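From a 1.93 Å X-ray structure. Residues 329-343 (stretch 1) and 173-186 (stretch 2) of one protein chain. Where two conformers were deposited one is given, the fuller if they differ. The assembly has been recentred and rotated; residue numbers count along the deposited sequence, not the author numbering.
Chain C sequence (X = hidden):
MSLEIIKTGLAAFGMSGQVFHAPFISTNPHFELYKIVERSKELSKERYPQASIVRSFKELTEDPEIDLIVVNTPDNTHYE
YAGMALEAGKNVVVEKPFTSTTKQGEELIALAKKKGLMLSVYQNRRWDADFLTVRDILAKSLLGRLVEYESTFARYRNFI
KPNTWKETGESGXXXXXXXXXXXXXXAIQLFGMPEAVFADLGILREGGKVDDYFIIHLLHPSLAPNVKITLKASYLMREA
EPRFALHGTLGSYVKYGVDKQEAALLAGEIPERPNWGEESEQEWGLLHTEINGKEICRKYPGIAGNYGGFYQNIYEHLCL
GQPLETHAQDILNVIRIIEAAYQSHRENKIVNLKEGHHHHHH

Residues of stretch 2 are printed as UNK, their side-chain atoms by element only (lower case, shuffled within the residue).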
# COMPACT_ATOMS: atom_id res chain seq x y z
N GLN C 329 -18.85 -7.36 -21.57
CA GLN C 329 -17.86 -6.33 -21.91
C GLN C 329 -17.07 -5.89 -20.66
O GLN C 329 -15.89 -5.55 -20.76
CB GLN C 329 -18.52 -5.12 -22.57
CG GLN C 329 -17.58 -4.03 -23.05
CD GLN C 329 -16.66 -4.49 -24.16
OE1 GLN C 329 -17.10 -5.10 -25.13
NE2 GLN C 329 -15.36 -4.19 -24.02
N ASP C 330 -17.72 -5.94 -19.49
CA ASP C 330 -17.06 -5.61 -18.22
C ASP C 330 -15.80 -6.45 -17.97
O ASP C 330 -14.79 -5.90 -17.55
CB ASP C 330 -18.02 -5.73 -17.03
CG ASP C 330 -19.03 -4.60 -16.96
OD1 ASP C 330 -18.94 -3.63 -17.76
OD2 ASP C 330 -19.92 -4.66 -16.09
N ILE C 331 -15.85 -7.75 -18.26
CA ILE C 331 -14.67 -8.60 -18.06
C ILE C 331 -13.59 -8.37 -19.13
O ILE C 331 -12.42 -8.55 -18.86
CB ILE C 331 -15.01 -10.11 -17.87
CG1 ILE C 331 -13.90 -10.85 -17.10
CG2 ILE C 331 -15.22 -10.82 -19.18
CD1 ILE C 331 -13.66 -10.35 -15.68
N LEU C 332 -13.99 -7.94 -20.33
CA LEU C 332 -13.00 -7.61 -21.34
C LEU C 332 -12.24 -6.36 -20.92
O LEU C 332 -11.03 -6.27 -21.10
CB LEU C 332 -13.62 -7.41 -22.72
CG LEU C 332 -14.28 -8.60 -23.42
CD1 LEU C 332 -14.38 -8.23 -24.89
CD2 LEU C 332 -13.49 -9.90 -23.26
N ASN C 333 -12.97 -5.40 -20.34
CA ASN C 333 -12.39 -4.19 -19.77
C ASN C 333 -11.42 -4.49 -18.63
O ASN C 333 -10.34 -3.90 -18.55
CB ASN C 333 -13.51 -3.26 -19.28
CG ASN C 333 -14.32 -2.65 -20.42
OD1 ASN C 333 -13.97 -2.80 -21.59
ND2 ASN C 333 -15.40 -1.95 -20.07
N VAL C 334 -11.82 -5.41 -17.77
CA VAL C 334 -10.99 -5.87 -16.66
C VAL C 334 -9.70 -6.50 -17.18
O VAL C 334 -8.62 -6.17 -16.69
CB VAL C 334 -11.76 -6.83 -15.76
CG1 VAL C 334 -10.84 -7.60 -14.81
CG2 VAL C 334 -12.80 -6.05 -15.00
N ILE C 335 -9.82 -7.36 -18.19
CA ILE C 335 -8.68 -8.05 -18.81
C ILE C 335 -7.72 -7.08 -19.49
O ILE C 335 -6.51 -7.31 -19.47
CB ILE C 335 -9.15 -9.17 -19.78
CG1 ILE C 335 -9.64 -10.38 -18.97
CG2 ILE C 335 -8.04 -9.62 -20.75
CD1 ILE C 335 -10.41 -11.40 -19.80
N ARG C 336 -8.25 -6.00 -20.06
CA ARG C 336 -7.41 -4.96 -20.63
C ARG C 336 -6.50 -4.34 -19.55
O ARG C 336 -5.30 -4.18 -19.77
CB ARG C 336 -8.26 -3.86 -21.27
CG ARG C 336 -7.46 -2.76 -21.93
CD ARG C 336 -8.38 -1.85 -22.73
NE ARG C 336 -7.68 -0.73 -23.36
CZ ARG C 336 -8.24 0.44 -23.63
NH1 ARG C 336 -9.51 0.66 -23.31
NH2 ARG C 336 -7.53 1.40 -24.20
N ILE C 337 -7.09 -4.02 -18.39
CA ILE C 337 -6.33 -3.53 -17.24
C ILE C 337 -5.29 -4.55 -16.74
O ILE C 337 -4.15 -4.18 -16.47
CB ILE C 337 -7.26 -3.07 -16.08
CG1 ILE C 337 -8.27 -2.03 -16.57
CG2 ILE C 337 -6.45 -2.49 -14.89
CD1 ILE C 337 -7.65 -0.80 -17.16
N ILE C 338 -5.69 -5.82 -16.63
CA ILE C 338 -4.77 -6.89 -16.22
C ILE C 338 -3.57 -7.00 -17.19
O ILE C 338 -2.43 -7.10 -16.76
CB ILE C 338 -5.49 -8.25 -16.13
CG1 ILE C 338 -6.42 -8.28 -14.91
CG2 ILE C 338 -4.48 -9.40 -16.04
CD1 ILE C 338 -7.24 -9.57 -14.79
N GLU C 339 -3.85 -6.96 -18.49
CA GLU C 339 -2.80 -7.02 -19.49
C GLU C 339 -1.89 -5.80 -19.40
O GLU C 339 -0.68 -5.93 -19.54
CB GLU C 339 -3.39 -7.19 -20.89
CG GLU C 339 -3.94 -8.61 -21.13
CD GLU C 339 -4.67 -8.77 -22.46
OE1 GLU C 339 -4.92 -7.76 -23.16
OE2 GLU C 339 -5.00 -9.93 -22.80
N ALA C 340 -2.47 -4.63 -19.14
CA ALA C 340 -1.68 -3.40 -18.93
C ALA C 340 -0.79 -3.47 -17.69
O ALA C 340 0.33 -2.97 -17.70
CB ALA C 340 -2.56 -2.19 -18.88
N ALA C 341 -1.30 -4.11 -16.64
CA ALA C 341 -0.54 -4.33 -15.41
C ALA C 341 0.66 -5.26 -15.64
O ALA C 341 1.78 -4.98 -15.20
CB ALA C 341 -1.47 -4.89 -14.31
N TYR C 342 0.43 -6.36 -16.36
CA TYR C 342 1.51 -7.26 -16.76
C TYR C 342 2.55 -6.56 -17.65
O TYR C 342 3.75 -6.74 -17.46
CB TYR C 342 0.97 -8.55 -17.39
CG TYR C 342 0.58 -9.61 -16.35
CD1 TYR C 342 1.55 -10.38 -15.72
CD2 TYR C 342 -0.75 -9.83 -16.02
CE1 TYR C 342 1.19 -11.36 -14.78
CE2 TYR C 342 -1.11 -10.80 -15.07
CZ TYR C 342 -0.14 -11.55 -14.45
OH TYR C 342 -0.49 -12.51 -13.50
N GLN C 343 2.09 -5.72 -18.57
CA GLN C 343 2.98 -5.01 -19.48
C GLN C 343 3.82 -3.96 -18.74
O GLN C 343 5.01 -3.81 -19.02
CB GLN C 343 2.17 -4.37 -20.61
CG GLN C 343 3.01 -3.70 -21.70
CD GLN C 343 2.20 -2.79 -22.61
OE1 GLN C 343 0.97 -2.86 -22.64
NE2 GLN C 343 2.89 -1.92 -23.34
N UNK C 173 -2.84 -17.85 -14.24
CA UNK C 173 -2.43 -18.61 -13.06
C UNK C 173 -2.06 -17.74 -11.87
O UNK C 173 -2.22 -18.15 -10.72
N UNK C 174 -1.59 -16.53 -12.15
CA UNK C 174 -1.09 -15.65 -11.09
C UNK C 174 -2.14 -14.99 -10.21
O UNK C 174 -3.34 -15.13 -10.44
N UNK C 175 -1.67 -14.27 -9.19
CA UNK C 175 -2.55 -13.55 -8.27
C UNK C 175 -3.24 -12.37 -8.95
O UNK C 175 -4.37 -12.04 -8.62
c UNK C 175 -2.51 -12.80 -5.77
c UNK C 175 -3.25 -14.06 -5.37
c UNK C 175 -1.75 -13.02 -7.07
c UNK C 175 -1.57 -12.37 -4.66
N UNK C 176 -2.53 -11.72 -9.87
CA UNK C 176 -3.05 -10.57 -10.63
C UNK C 176 -4.27 -10.94 -11.47
O UNK C 176 -5.20 -10.13 -11.63
c UNK C 176 -1.96 -9.94 -11.51
o UNK C 176 -0.82 -9.64 -10.70
c UNK C 176 -2.44 -8.63 -12.19
N UNK C 177 -4.27 -12.15 -12.01
CA UNK C 177 -5.46 -12.69 -12.68
C UNK C 177 -6.51 -13.14 -11.66
O UNK C 177 -7.64 -12.67 -11.71
c UNK C 177 -5.56 -12.70 -17.24
c UNK C 177 -3.50 -13.45 -15.51
c UNK C 177 -5.12 -13.85 -13.61
o UNK C 177 -3.93 -12.35 -18.98
c UNK C 177 -3.21 -13.08 -16.83
c UNK C 177 -5.84 -13.08 -15.91
c UNK C 177 -4.82 -13.45 -15.04
c UNK C 177 -4.24 -12.71 -17.68
N UNK C 178 -6.12 -14.02 -10.74
CA UNK C 178 -7.08 -14.64 -9.82
C UNK C 178 -7.80 -13.68 -8.88
O UNK C 178 -9.02 -13.72 -8.77
o UNK C 178 -6.94 -17.35 -10.81
c UNK C 178 -6.14 -17.00 -9.93
c UNK C 178 -6.42 -15.79 -9.05
n UNK C 178 -5.01 -17.65 -9.70
N UNK C 179 -7.05 -12.80 -8.20
CA UNK C 179 -7.66 -11.87 -7.26
C UNK C 179 -7.74 -10.46 -7.81
O UNK C 179 -8.65 -9.71 -7.47
c UNK C 179 -8.45 -13.55 -4.88
c UNK C 179 -6.92 -11.85 -5.92
c UNK C 179 -6.32 -12.92 -3.76
c UNK C 179 -7.00 -13.13 -5.09
N UNK C 180 -6.78 -10.10 -8.65
CA UNK C 180 -6.77 -8.78 -9.25
C UNK C 180 -7.98 -8.50 -10.11
O UNK C 180 -8.47 -7.37 -10.11
N UNK C 181 -8.46 -9.52 -10.84
CA UNK C 181 -9.69 -9.39 -11.63
C UNK C 181 -10.84 -8.84 -10.77
O UNK C 181 -11.48 -7.88 -11.16
c UNK C 181 -10.10 -10.71 -12.29
o UNK C 181 -10.26 -11.74 -11.32
N UNK C 182 -11.05 -9.42 -9.59
CA UNK C 182 -12.11 -8.95 -8.69
C UNK C 182 -11.94 -7.50 -8.25
O UNK C 182 -12.91 -6.74 -8.22
n UNK C 182 -12.56 -13.45 -7.95
c UNK C 182 -11.77 -12.38 -7.58
c UNK C 182 -13.76 -13.00 -8.28
n UNK C 182 -13.77 -11.69 -8.14
c UNK C 182 -12.53 -11.27 -7.71
c UNK C 182 -12.22 -9.83 -7.43
N UNK C 183 -10.71 -7.10 -7.92
CA UNK C 183 -10.44 -5.76 -7.40
C UNK C 183 -10.54 -4.71 -8.48
O UNK C 183 -11.02 -3.61 -8.22
c UNK C 183 -8.77 -6.68 -5.60
c UNK C 183 -7.46 -6.35 -4.91
c UNK C 183 -9.91 -6.67 -4.55
c UNK C 183 -9.04 -5.69 -6.75
N UNK C 184 -10.00 -5.02 -9.65
CA UNK C 184 -10.07 -4.14 -10.81
C UNK C 184 -11.53 -3.94 -11.24
O UNK C 184 -11.96 -2.81 -11.47
c UNK C 184 -9.50 -3.82 -13.22
c UNK C 184 -9.24 -4.68 -11.99
c UNK C 184 -6.88 -5.59 -12.48
c UNK C 184 -7.74 -4.63 -11.67
N UNK C 185 -12.29 -5.03 -11.34
CA UNK C 185 -13.73 -4.93 -11.66
C UNK C 185 -14.47 -3.95 -10.75
O UNK C 185 -15.16 -3.04 -11.24
o UNK C 185 -16.68 -6.59 -11.00
c UNK C 185 -14.40 -6.30 -11.61
c UNK C 185 -15.89 -6.23 -11.90
o UNK C 185 -16.27 -5.80 -13.03
N UNK C 186 -14.29 -4.10 -9.45
CA UNK C 186 -14.84 -3.19 -8.46
C UNK C 186 -14.40 -1.76 -8.67
O UNK C 186 -15.24 -0.85 -8.60
c UNK C 186 -14.63 -5.35 -5.17
c UNK C 186 -14.46 -3.63 -7.04
o UNK C 186 -13.58 -4.88 -4.74
n UNK C 186 -15.35 -6.25 -4.49
c UNK C 186 -15.18 -4.90 -6.52
O HOH W 1 -5.35 -12.15 -21.22

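Position 173 has no side-chain atoms and lies clear of stretch 1: Gly173. Position 174 is equally bare, but here the absence matters. An ideal CB would point toward the other helix and fall 2.7 Å from Tyr342 OH, a clash, whereas the CA now rests 4.0 Å from that same Tyr342 OH. This is Gly174, the N-cap of the short helix that follows.

At position 175, four carbons fork at the second and point away from stretch 1, which fits Leu175. Position 176 carries one carbon bearing an oxygen and another carbon, the branched pattern of Thr176. It points toward the long helix, its CB 3.6 Å from Tyr342 OH and its CG2 4.4 Å from Ala341 CB. Its OG1 is hydrogen-bonded elsewhere in the structure, so the polar atom is paid for.

Position 177 has one carbon, then a six-carbon ring bearing an oxygen: Tyr177. Its CA-to-CB bond points sideways, yet the end of the side chain comes nearer. Ile338 CG2 sits over one face, 3.7 Å from the ring centroid and 13° off the normal, a CH-pi contact. The Tyr342 ring lies near parallel but slid apart, with planes at 30° and barely any overlap; the closest atoms are Tyr342 CE2 and Tyr177 CE1 at 3.6 Å.

Two carbons, the second carrying an oxygen and a nitrogen, point away at position 178, giving Asn178. Position 179, four carbons forked at the second and out of reach, is Leu179. Position 180 has no side chain; an ideal CB would lie 2.2 Å from the O of Thr176, so the constraint on Gly180 comes from its own stretch.

One carbon and one oxygen at position 181 make Ser181. Its OG donates to Tyr177 O at 2.8 Å, while its CB lies 4.0 Å from Ile338 CD1. Position 182, one carbon and a five-membered ring of three carbons and two nitrogens, points away: His182. Position 183, again four carbons forked at the second, is out of reach: Leu183.

At position 184 four carbons fork at the first, one arm two carbons long, and point toward stretch 1. This is Ile184, with CD1 3.7 Å from Ile338 CG1 and CG2 3.7 Å from Ile337 CB. Position 185 has two carbons, the second carrying two oxygens: Asp185. Val334 CG2 packs 3.6 Å from its CA, and both its carboxylate oxygens are hydrogen-bonded elsewhere. Position 186, three carbons ending in an oxygen and a nitrogen, points away as Gln186.

The contact works by shape, since no direct hydrogen bond crosses it. Ile338 is the knob, set among Thr176, Tyr177, Ser181 and Ile184, while Val334 fits close to the backbone near Asp185. The helices cross at 113°. At the exposed border one water joins the sides, 2.7 Å from Tyr177 OH and donating to Glu339 OE2 at 2.7 Å.

Stretch 2 (173-186) GGLTYNLGSHLIDQ
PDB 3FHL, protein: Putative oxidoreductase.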